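Local coordinates for protein luciferase-like monooxygenase (Streptomyces bottropensis, PDB 7BIP) that belongs to the luciferase-like monooxygenases and probably introduces oxygen during the biosynthesis of the tricyclic aromatic polyketide rishirilide, at residues N6-V11 against S322-S327; V40-H45 against T59-A64; F82-K87 against T151-G156; R139-E144 against P162-R167. All blocks are in the same frame, centred on the assembly; numbering follows the deposited sequence.

How the interactions relate
Interactions 1 and 2 belong to the buried barrel, whereas interactions 3 and 4 lie about 23 and 22 Å from the chain centre (contact centre to chain centre) and are only partly buried. Both inner contacts reach the same parallel sheet and touch each other through S322 with K41 and L7 with T42. Interaction 1 is built on backbone pairing and a bonded glutamine; interaction 2, between strand and helix, packs side chains with no hydrogen bond across it. Further out, interaction 3 gathers aromatic rings and interaction 4 relies on an arginine, waters and calcium. These two meet at L140 of helix 126-142, which packs against P85, L86 and F155. Interactions 2, 3 and 4 also approach the second subunit.

Interaction 1. Residues N6-V11 against S322-S327; sequences NLFPTV and SLQVIS
The side-chain amide of Q324 is the flat group at the centre of this contact, and both of its polar corners are engaged at its edge. OE1 receives the backbone N-H of F8 on an in-plane lone pair, with F8 N and Q324 OE1 2.9 Å apart. NE2 turns back along its own segment to donate to I326 O at 2.8 Å, and that acceptor lies only 8° out of the amide plane. The N6 amide is tilted 63° from that of Q324, so the two do not stack. The F8 ring leans away from S322-S327, meeting the Q324 oxygen obliquely, while F8 CB lies 3.0 Å from Q324 OE1. The chain of Q324 starts with CG anti to its own backbone N and then bends at chi2, which brings the amide across to F8. An alanine here would take away the amide that F8 N and I326 O share, and would probably loosen the loop after strand 2-6. Backbone pairing precedes the amide: N6 N donates almost straight to L323 O at 2.8 Å (172°), followed by a weak bond from V325 N to N6 O. Farther on, L7 CD2 packs against I326 CG2 at 3.8 Å, and a water links I326 O with T10 OG1. N6 and Q324 form a parallel bridge, the seam between strands 2-6 and 320-324 that closes the TIM barrel. Strand 228-236 lies beside strand 320-324, and I326 reaches out to helices 18-35 and 332-345.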
# COMPACT_ATOMS: atom_id res chain seq x y z
N ASN A 6 -11.05 -7.98 12.89
CA ASN A 6 -11.34 -7.05 11.82
C ASN A 6 -11.17 -5.65 12.38
O ASN A 6 -11.57 -5.37 13.52
CB ASN A 6 -12.77 -7.26 11.30
CG ASN A 6 -13.00 -6.64 9.93
OD1 ASN A 6 -12.20 -5.84 9.46
ND2 ASN A 6 -14.12 -7.01 9.30
N LEU A 7 -10.54 -4.78 11.60
CA LEU A 7 -10.22 -3.42 12.02
C LEU A 7 -10.93 -2.46 11.06
O LEU A 7 -10.32 -1.82 10.21
CB LEU A 7 -8.70 -3.19 12.06
CG LEU A 7 -7.99 -4.00 13.15
CD1 LEU A 7 -6.46 -3.94 13.02
CD2 LEU A 7 -8.46 -3.58 14.57
N PHE A 8 -12.24 -2.39 11.20
CA PHE A 8 -13.09 -1.56 10.36
C PHE A 8 -13.23 -0.21 11.06
O PHE A 8 -13.87 -0.14 12.12
CB PHE A 8 -14.45 -2.22 10.20
CG PHE A 8 -15.36 -1.60 9.16
CD1 PHE A 8 -15.97 -2.41 8.21
CD2 PHE A 8 -15.65 -0.25 9.16
CE1 PHE A 8 -16.82 -1.87 7.26
CE2 PHE A 8 -16.51 0.29 8.22
CZ PHE A 8 -17.09 -0.52 7.27
N PRO A 9 -12.68 0.88 10.51
CA PRO A 9 -12.81 2.18 11.19
C PRO A 9 -14.18 2.80 10.97
O PRO A 9 -14.65 2.92 9.84
CB PRO A 9 -11.70 3.02 10.55
CG PRO A 9 -11.54 2.45 9.19
CD PRO A 9 -11.85 0.96 9.30
N THR A 10 -14.83 3.20 12.06
CA THR A 10 -16.06 3.99 12.02
C THR A 10 -15.79 5.18 12.92
O THR A 10 -16.18 5.19 14.09
CB THR A 10 -17.28 3.17 12.46
OG1 THR A 10 -16.99 2.50 13.69
CG2 THR A 10 -17.62 2.15 11.43
N VAL A 11 -15.09 6.17 12.38
CA VAL A 11 -14.52 7.24 13.18
C VAL A 11 -14.16 8.38 12.26
O VAL A 11 -13.79 8.17 11.10
CB VAL A 11 -13.28 6.73 13.98
CG1 VAL A 11 -12.20 6.24 13.01
CG2 VAL A 11 -12.77 7.82 14.90
N SER A 322 -14.24 -13.11 11.70
CA SER A 322 -13.45 -11.92 12.00
C SER A 322 -14.18 -11.13 13.07
O SER A 322 -15.34 -10.73 12.88
CB SER A 322 -13.22 -11.05 10.77
OG SER A 322 -12.63 -11.78 9.72
N LEU A 323 -13.50 -10.89 14.20
CA LEU A 323 -14.08 -10.16 15.32
C LEU A 323 -13.79 -8.67 15.14
O LEU A 323 -12.64 -8.25 15.20
CB LEU A 323 -13.51 -10.68 16.63
CG LEU A 323 -13.59 -12.19 16.82
CD1 LEU A 323 -12.59 -12.63 17.89
CD2 LEU A 323 -15.02 -12.62 17.20
N GLN A 324 -14.84 -7.89 14.89
CA GLN A 324 -14.67 -6.46 14.67
C GLN A 324 -14.58 -5.75 16.02
O GLN A 324 -15.59 -5.62 16.73
CB GLN A 324 -15.83 -5.93 13.83
CG GLN A 324 -15.88 -4.42 13.76
CD GLN A 324 -14.57 -3.87 13.26
OE1 GLN A 324 -14.00 -4.38 12.30
NE2 GLN A 324 -14.07 -2.84 13.92
N VAL A 325 -13.39 -5.27 16.40
CA VAL A 325 -13.11 -4.90 17.79
C VAL A 325 -12.92 -3.41 18.00
O VAL A 325 -12.70 -2.99 19.15
CB VAL A 325 -11.88 -5.66 18.35
CG1 VAL A 325 -12.17 -7.17 18.45
CG2 VAL A 325 -10.65 -5.42 17.49
N ILE A 326 -13.02 -2.58 16.96
CA ILE A 326 -12.87 -1.14 17.14
C ILE A 326 -14.13 -0.43 16.68
O ILE A 326 -14.90 -0.94 15.87
CB ILE A 326 -11.63 -0.59 16.39
CG1 ILE A 326 -11.78 -0.82 14.88
CG2 ILE A 326 -10.37 -1.26 16.91
CD1 ILE A 326 -10.72 -0.17 14.04
N SER A 327 -14.35 0.77 17.23
CA SER A 327 -15.50 1.58 16.82
C SER A 327 -15.49 2.95 17.48
O SER A 327 -15.49 3.05 18.71
CB SER A 327 -16.83 0.88 17.13
OG SER A 327 -17.91 1.67 16.64
O HOH W 1 -16.69 -0.28 14.04

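Interaction 2. Residues V40-H45 against T59-A64; sequences VKTVEH and TFLAAA
T42, L61 and V40 give up the most surface in this contact, and they meet without a single hydrogen bond between the two segments. T42 directs its methyl at the helix: CG2 lies 3.9 Å from F60 CD2 and 4.0 Å from L61 CG, wedged between the two side chains. Its chi1 of -165° sets OG1 anti to the backbone N and puts CG2 between N and the carbonyl carbon. L61 and T42 run antiparallel alongside each other, and the leucine continues to the strand backbone, where its CD2 lies 3.7 Å from V40 O. V40 adds CG1 at the rim of the F60 ring, near the ring plane and 4.2 Å from CE2. Strand 40-42 and helix 59-64 run nearly antiparallel (162°), their axes 9.1 Å apart, as expected for the opening half of a right-handed beta-alpha-beta unit completed by strand 72-78. V40 and T42 face the helix, while K41 between them points away from it and bonds to S322 and H229. F60 and A63 also pack against the second subunit. The chemistry is thus that of the layer between sheet and helices in a TIM barrel: the T42 hydroxyl is spent on L7 O, V40 pairs its backbone with strand 72-78, and what the V40 and T42 side chains present to F60 and L61 is methyl groups.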
# COMPACT_ATOMS: atom_id res chain seq x y z
N VAL A 40 -5.65 -10.84 10.67
CA VAL A 40 -6.02 -9.44 10.80
C VAL A 40 -6.66 -9.01 9.48
O VAL A 40 -6.07 -9.21 8.41
CB VAL A 40 -4.80 -8.55 11.11
CG1 VAL A 40 -5.19 -7.08 11.12
CG2 VAL A 40 -4.17 -8.94 12.47
N LYS A 41 -7.86 -8.45 9.56
CA LYS A 41 -8.62 -8.05 8.38
C LYS A 41 -8.86 -6.54 8.43
O LYS A 41 -8.94 -5.96 9.51
CB LYS A 41 -9.97 -8.80 8.34
CG LYS A 41 -10.93 -8.40 7.21
CD LYS A 41 -12.17 -9.30 7.24
CE LYS A 41 -11.86 -10.71 6.75
NZ LYS A 41 -13.03 -11.62 7.07
N THR A 42 -8.93 -5.89 7.27
CA THR A 42 -9.46 -4.54 7.22
C THR A 42 -10.16 -4.33 5.89
O THR A 42 -10.21 -5.22 5.04
CB THR A 42 -8.37 -3.48 7.49
OG1 THR A 42 -9.01 -2.23 7.79
CG2 THR A 42 -7.47 -3.31 6.27
N VAL A 43 -10.68 -3.11 5.69
CA VAL A 43 -11.70 -2.84 4.69
C VAL A 43 -11.21 -1.76 3.71
O VAL A 43 -10.15 -1.17 3.88
CB VAL A 43 -13.02 -2.40 5.34
CG1 VAL A 43 -13.37 -3.35 6.47
CG2 VAL A 43 -12.88 -0.97 5.86
N GLU A 44 -12.01 -1.53 2.67
CA GLU A 44 -11.79 -0.43 1.72
C GLU A 44 -13.05 0.42 1.65
O GLU A 44 -14.11 -0.09 1.27
CB GLU A 44 -11.44 -0.95 0.32
CG GLU A 44 -11.16 0.18 -0.69
CD GLU A 44 -10.77 -0.33 -2.06
OE1 GLU A 44 -10.52 -1.55 -2.20
OE2 GLU A 44 -10.72 0.49 -3.01
N HIS A 45 -12.93 1.70 1.99
CA HIS A 45 -14.04 2.65 1.88
C HIS A 45 -13.48 4.06 1.71
O HIS A 45 -12.35 4.35 2.10
CB HIS A 45 -14.95 2.62 3.10
CG HIS A 45 -16.04 1.61 3.01
ND1 HIS A 45 -16.95 1.59 1.98
CD2 HIS A 45 -16.35 0.55 3.80
CE1 HIS A 45 -17.79 0.58 2.15
NE2 HIS A 45 -17.44 -0.07 3.24
N THR A 59 -2.38 -0.90 2.04
CA THR A 59 -1.38 -0.05 2.70
C THR A 59 -1.32 -0.34 4.19
O THR A 59 -0.22 -0.48 4.75
CB THR A 59 -1.70 1.44 2.45
OG1 THR A 59 -1.62 1.71 1.05
CG2 THR A 59 -0.71 2.35 3.19
N PHE A 60 -2.48 -0.48 4.84
CA PHE A 60 -2.46 -0.87 6.24
C PHE A 60 -1.93 -2.29 6.42
O PHE A 60 -1.13 -2.56 7.33
CB PHE A 60 -3.86 -0.78 6.86
CG PHE A 60 -3.91 -1.34 8.25
CD1 PHE A 60 -3.44 -0.58 9.31
CD2 PHE A 60 -4.34 -2.63 8.49
CE1 PHE A 60 -3.43 -1.08 10.61
CE2 PHE A 60 -4.34 -3.15 9.79
CZ PHE A 60 -3.89 -2.36 10.85
N LEU A 61 -2.40 -3.23 5.60
CA LEU A 61 -2.00 -4.62 5.82
C LEU A 61 -0.51 -4.86 5.56
O LEU A 61 0.07 -5.77 6.15
CB LEU A 61 -2.86 -5.55 4.95
CG LEU A 61 -4.34 -5.60 5.33
CD1 LEU A 61 -5.12 -6.33 4.25
CD2 LEU A 61 -4.55 -6.23 6.72
N ALA A 62 0.14 -4.05 4.70
CA ALA A 62 1.59 -4.20 4.55
C ALA A 62 2.31 -3.78 5.83
O ALA A 62 3.27 -4.44 6.26
CB ALA A 62 2.07 -3.39 3.35
N ALA A 63 1.85 -2.70 6.46
CA ALA A 63 2.40 -2.30 7.76
C ALA A 63 2.12 -3.37 8.81
O ALA A 63 3.03 -3.76 9.56
CB ALA A 63 1.81 -0.96 8.18
N ALA A 64 0.88 -3.86 8.88
CA ALA A 64 0.55 -4.93 9.82
C ALA A 64 1.41 -6.17 9.59
O ALA A 64 1.90 -6.79 10.54
CB ALA A 64 -0.94 -5.29 9.72

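Interaction 3. Residues F82-K87 against T151-G156; sequences FTHPLK and TFHRFG
Aromatic contacts dominate where F82-K87 meets T151-G156. The imidazoles of H84 and H153 overlap obliquely, their planes 46° apart and their centroids 4.1 Å apart. The closest atoms, CD2 of H84 and CD2 of H153, lie 3.3 Å from each other. H84 occupies one face of the H153 ring and F152 CB the opposite one. F155 completes the cluster, its CE2 reaching H84 CE1 tip to tip at 4.0 Å. Since ND1 of H84 accepts a hydrogen bond, that imidazole is probably neutral, and the nearness of H153 would also disfavour charging both.

Aliphatic groups meet F155 on one face and at the edge. L86 CD2 makes a CH-pi contact over the centre of the F155 ring, 12° off its normal, while P85 CG comes to the ring's edge. The same proline turns its CD toward H153, 3.4 Å from ND1.

The one hydrogen bond stays within F82-K87: H84, at the N-cap of helix 85-98, accepts from L86 N through ND1 at 3.1 Å, L86 N lying in the plane of the imidazole. The in-plane bond probably helps to fix the ring's rotation. An alanine here would remove the cap and the ring between H153 and F155, and would probably weaken the helix start and loosen the aromatic cluster.

Strand 154-158, paired antiparallel with 146-149, is thereby joined to the start of helix 85-98. Helix 126-142 touches P85 and L86 through A136 and L140, and F119 of the second subunit meets H84 edge-to-face.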
# COMPACT_ATOMS: atom_id res chain seq x y z
N PHE A 82 -13.16 -0.01 -8.42
CA PHE A 82 -12.56 1.31 -8.31
C PHE A 82 -11.07 1.30 -8.58
O PHE A 82 -10.39 2.29 -8.28
CB PHE A 82 -12.82 1.91 -6.92
CG PHE A 82 -14.26 2.20 -6.67
CD1 PHE A 82 -15.07 2.68 -7.69
CD2 PHE A 82 -14.82 1.97 -5.42
CE1 PHE A 82 -16.41 2.94 -7.46
CE2 PHE A 82 -16.15 2.23 -5.19
CZ PHE A 82 -16.95 2.71 -6.21
N THR A 83 -10.54 0.22 -9.11
CA THR A 83 -9.12 0.20 -9.40
C THR A 83 -8.94 -0.43 -10.77
O THR A 83 -9.90 -0.76 -11.47
CB THR A 83 -8.36 -0.51 -8.28
OG1 THR A 83 -6.94 -0.41 -8.51
CG2 THR A 83 -8.77 -1.98 -8.18
N HIS A 84 -7.69 -0.54 -11.17
CA HIS A 84 -7.29 -1.23 -12.38
C HIS A 84 -6.70 -2.58 -12.01
O HIS A 84 -5.88 -2.66 -11.08
CB HIS A 84 -6.25 -0.40 -13.12
CG HIS A 84 -6.01 -0.84 -14.53
ND1 HIS A 84 -5.44 -2.05 -14.85
CD2 HIS A 84 -6.25 -0.21 -15.71
CE1 HIS A 84 -5.35 -2.16 -16.17
NE2 HIS A 84 -5.82 -1.05 -16.71
N PRO A 85 -7.06 -3.67 -12.70
CA PRO A 85 -6.55 -4.99 -12.28
C PRO A 85 -5.03 -5.10 -12.31
O PRO A 85 -4.48 -5.88 -11.52
CB PRO A 85 -7.19 -5.96 -13.29
CG PRO A 85 -7.69 -5.11 -14.40
CD PRO A 85 -8.01 -3.77 -13.82
N LEU A 86 -4.34 -4.37 -13.19
CA LEU A 86 -2.88 -4.41 -13.17
C LEU A 86 -2.35 -3.92 -11.83
O LEU A 86 -1.42 -4.50 -11.27
CB LEU A 86 -2.31 -3.55 -14.30
CG LEU A 86 -2.49 -4.06 -15.73
CD1 LEU A 86 -2.08 -2.97 -16.72
CD2 LEU A 86 -1.70 -5.34 -15.96
N LYS A 87 -2.93 -2.83 -11.33
CA LYS A 87 -2.49 -2.26 -10.06
C LYS A 87 -2.87 -3.15 -8.89
O LYS A 87 -2.08 -3.36 -7.97
CB LYS A 87 -3.12 -0.89 -9.90
CG LYS A 87 -2.68 0.09 -10.93
CD LYS A 87 -1.26 0.46 -10.69
CE LYS A 87 -1.16 1.21 -9.39
NZ LYS A 87 -2.07 2.40 -9.37
N THR A 151 -14.06 -6.03 -21.04
CA THR A 151 -15.07 -5.01 -21.26
C THR A 151 -14.56 -3.64 -20.81
O THR A 151 -14.86 -2.62 -21.43
CB THR A 151 -16.36 -5.40 -20.53
OG1 THR A 151 -16.83 -6.67 -21.01
CG2 THR A 151 -17.47 -4.35 -20.75
N PHE A 152 -13.75 -3.62 -19.75
CA PHE A 152 -13.33 -2.38 -19.14
C PHE A 152 -11.85 -2.09 -19.30
O PHE A 152 -11.47 -0.93 -19.36
CB PHE A 152 -13.73 -2.38 -17.66
CG PHE A 152 -15.17 -2.70 -17.47
CD1 PHE A 152 -16.14 -1.75 -17.80
CD2 PHE A 152 -15.57 -3.97 -17.10
CE1 PHE A 152 -17.49 -2.05 -17.69
CE2 PHE A 152 -16.93 -4.28 -17.00
CZ PHE A 152 -17.89 -3.32 -17.30
N HIS A 153 -11.01 -3.12 -19.40
CA HIS A 153 -9.58 -2.91 -19.63
C HIS A 153 -9.08 -3.93 -20.63
O HIS A 153 -9.50 -5.08 -20.61
CB HIS A 153 -8.80 -3.04 -18.31
CG HIS A 153 -9.32 -2.17 -17.22
ND1 HIS A 153 -10.11 -2.65 -16.19
CD2 HIS A 153 -9.21 -0.83 -17.02
CE1 HIS A 153 -10.44 -1.65 -15.39
NE2 HIS A 153 -9.90 -0.54 -15.87
N ARG A 154 -8.19 -3.49 -21.53
CA ARG A 154 -7.58 -4.37 -22.52
C ARG A 154 -6.07 -4.22 -22.46
O ARG A 154 -5.55 -3.10 -22.54
CB ARG A 154 -8.08 -4.06 -23.92
CG ARG A 154 -9.59 -4.23 -24.06
CD ARG A 154 -10.03 -3.97 -25.50
NE ARG A 154 -10.34 -2.56 -25.69
CZ ARG A 154 -9.96 -1.85 -26.75
NH1 ARG A 154 -9.27 -2.43 -27.72
NH2 ARG A 154 -10.29 -0.57 -26.84
N PHE A 155 -5.37 -5.34 -22.32
CA PHE A 155 -3.92 -5.25 -22.21
C PHE A 155 -3.34 -6.62 -22.52
O PHE A 155 -4.04 -7.64 -22.49
CB PHE A 155 -3.48 -4.78 -20.82
CG PHE A 155 -4.08 -5.56 -19.67
CD1 PHE A 155 -3.58 -6.81 -19.31
CD2 PHE A 155 -5.13 -5.03 -18.92
CE1 PHE A 155 -4.15 -7.52 -18.25
CE2 PHE A 155 -5.69 -5.72 -17.87
CZ PHE A 155 -5.19 -6.98 -17.53
N GLY A 156 -2.05 -6.64 -22.82
CA GLY A 156 -1.35 -7.88 -23.01
C GLY A 156 -0.96 -8.13 -24.45
O GLY A 156 -1.45 -7.47 -25.37

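Interaction 4. Residues R139-E144 against P162-R167; sequences RLWAEE and PRTWQR. With CA (calcium ion), chain C.
R163 satisfies carbonyls at the end of helix 126-142 with its guanidinium, which a chain bent at chi2 and chi3 brings there. NH2 donates to L140 O at 3.0 Å (150°), nearly along the C=O axis, and also bonds M160 O. NH1 makes two weak hydrogen bonds, to E143 O at 3.0 Å and, as part of a salt bridge, to E144 OE2 at the same distance. The carboxylate is turned 75° from the guanidinium plane, so the bridge is not a flat, two-pronged one.

E144 holds calcium with both oxygens, OE1 at 2.4 Å and OE2 at 2.5 Å from the ion. Two waters also bind the metal, one of which donates to A142 O at 2.7 Å and so ties the ion to the helix terminus. Another water donates to W141 O and accepts from T164 N, sitting over the face of the R163 guanidinium. T164 OG1 donates within its own loop to Q166 O at 2.9 Å. That leaves its methyl CG2 to lie over the five-membered ring of W141, a CH-pi contact 22° off the ring normal. The indole N-H is taken by A89 O of helix 85-98.

Carbonyls freed at the helix end are thus met by an arginine and waters. Shared between a calcium ion and an arginine, the E144 carboxylate is likely to stay ionised, and OE2 would probably be polarised by both positive neighbours.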
# COMPACT_ATOMS: atom_id res chain seq x y z
N ARG A 139 -5.95 -14.05 -13.33
CA ARG A 139 -5.14 -14.41 -14.49
C ARG A 139 -3.76 -13.79 -14.41
O ARG A 139 -2.77 -14.45 -14.77
CB ARG A 139 -5.83 -13.98 -15.78
CG ARG A 139 -6.95 -14.89 -16.13
CD ARG A 139 -7.30 -14.83 -17.59
NE ARG A 139 -8.65 -15.34 -17.71
CZ ARG A 139 -9.37 -15.32 -18.82
NH1 ARG A 139 -8.87 -14.83 -19.95
NH2 ARG A 139 -10.60 -15.82 -18.77
N LEU A 140 -3.67 -12.52 -14.00
CA LEU A 140 -2.36 -11.88 -13.86
C LEU A 140 -1.49 -12.61 -12.85
O LEU A 140 -0.26 -12.65 -13.00
CB LEU A 140 -2.53 -10.41 -13.46
CG LEU A 140 -3.03 -9.53 -14.62
CD1 LEU A 140 -3.61 -8.22 -14.10
CD2 LEU A 140 -1.90 -9.27 -15.62
N TRP A 141 -2.09 -13.22 -11.82
CA TRP A 141 -1.32 -13.99 -10.85
C TRP A 141 -0.96 -15.37 -11.38
O TRP A 141 0.15 -15.86 -11.14
CB TRP A 141 -2.11 -14.17 -9.56
CG TRP A 141 -2.28 -12.98 -8.69
CD1 TRP A 141 -1.51 -11.85 -8.63
CD2 TRP A 141 -3.30 -12.83 -7.70
NE1 TRP A 141 -2.01 -10.99 -7.66
CE2 TRP A 141 -3.10 -11.58 -7.08
CE3 TRP A 141 -4.38 -13.63 -7.29
CZ2 TRP A 141 -3.93 -11.12 -6.06
CZ3 TRP A 141 -5.20 -13.17 -6.27
CH2 TRP A 141 -4.98 -11.92 -5.67
N ALA A 142 -1.90 -16.04 -12.06
CA ALA A 142 -1.76 -17.45 -12.36
C ALA A 142 -1.03 -17.72 -13.66
O ALA A 142 -0.51 -18.84 -13.84
CB ALA A 142 -3.15 -18.11 -12.44
N GLU A 143 -0.99 -16.75 -14.57
CA GLU A 143 -0.55 -16.98 -15.94
C GLU A 143 0.47 -15.92 -16.37
O GLU A 143 0.67 -14.91 -15.70
CB GLU A 143 -1.74 -16.96 -16.93
CG GLU A 143 -2.90 -17.87 -16.58
CD GLU A 143 -2.56 -19.34 -16.67
OE1 GLU A 143 -3.19 -20.15 -15.96
OE2 GLU A 143 -1.65 -19.70 -17.46
N GLU A 144 1.09 -16.19 -17.51
CA GLU A 144 2.05 -15.30 -18.14
C GLU A 144 1.61 -15.06 -19.57
O GLU A 144 0.79 -15.80 -20.12
CB GLU A 144 3.47 -15.89 -18.11
CG GLU A 144 3.94 -16.20 -16.70
CD GLU A 144 3.61 -17.61 -16.24
OE1 GLU A 144 3.48 -18.53 -17.09
OE2 GLU A 144 3.48 -17.80 -15.01
N PRO A 162 5.68 -8.33 -9.06
CA PRO A 162 6.36 -9.60 -8.78
C PRO A 162 5.38 -10.76 -8.90
O PRO A 162 4.16 -10.56 -8.79
CB PRO A 162 6.82 -9.42 -7.33
CG PRO A 162 5.74 -8.51 -6.72
CD PRO A 162 5.34 -7.58 -7.84
N ARG A 163 5.88 -11.95 -9.18
CA ARG A 163 5.01 -13.11 -9.06
C ARG A 163 4.64 -13.30 -7.60
O ARG A 163 5.36 -12.87 -6.70
CB ARG A 163 5.70 -14.35 -9.62
CG ARG A 163 6.33 -14.12 -11.00
CD ARG A 163 5.33 -13.64 -12.05
NE ARG A 163 4.44 -14.71 -12.49
CZ ARG A 163 3.21 -14.52 -12.95
NH1 ARG A 163 2.46 -15.54 -13.34
NH2 ARG A 163 2.72 -13.29 -13.00
N THR A 164 3.49 -13.92 -7.36
CA THR A 164 3.08 -14.10 -5.97
C THR A 164 3.98 -15.12 -5.25
O THR A 164 4.70 -15.92 -5.86
CB THR A 164 1.62 -14.54 -5.88
OG1 THR A 164 1.44 -15.78 -6.58
CG2 THR A 164 0.71 -13.48 -6.51
N TRP A 165 3.95 -15.04 -3.92
CA TRP A 165 4.63 -16.02 -3.09
C TRP A 165 3.86 -17.33 -3.07
O TRP A 165 4.42 -18.41 -3.32
CB TRP A 165 4.77 -15.44 -1.68
CG TRP A 165 5.34 -16.36 -0.63
CD1 TRP A 165 4.79 -17.51 -0.13
CD2 TRP A 165 6.57 -16.16 0.09
NE1 TRP A 165 5.60 -18.04 0.84
CE2 TRP A 165 6.70 -17.22 1.00
CE3 TRP A 165 7.56 -15.18 0.05
CZ2 TRP A 165 7.80 -17.35 1.86
CZ3 TRP A 165 8.65 -15.30 0.90
CH2 TRP A 165 8.76 -16.37 1.79
N GLN A 166 2.56 -17.25 -2.81
CA GLN A 166 1.73 -18.45 -2.72
C GLN A 166 1.44 -19.01 -4.11
O GLN A 166 1.43 -18.30 -5.11
CB GLN A 166 0.42 -18.13 -2.01
CG GLN A 166 0.63 -17.71 -0.56
CD GLN A 166 -0.67 -17.33 0.12
OE1 GLN A 166 -1.44 -18.21 0.51
NE2 GLN A 166 -0.91 -16.04 0.25
N ARG A 167 1.16 -20.31 -4.15
CA ARG A 167 0.94 -21.01 -5.41
C ARG A 167 -0.43 -21.67 -5.41
O ARG A 167 -0.73 -22.45 -4.49
CB ARG A 167 2.03 -22.05 -5.64
CG ARG A 167 3.41 -21.43 -5.75
CD ARG A 167 4.46 -22.52 -5.83
NE ARG A 167 5.80 -22.02 -5.56
CZ ARG A 167 6.82 -22.81 -5.23
NH1 ARG A 167 6.62 -24.12 -5.14
NH2 ARG A 167 8.02 -22.30 -5.00
CA CA C . 3.50 -20.25 -15.40
O HOH W 2 2.02 -14.42 -9.69
O HOH W 3 1.15 -20.44 -15.21
O HOH W 4 3.43 -21.46 -17.48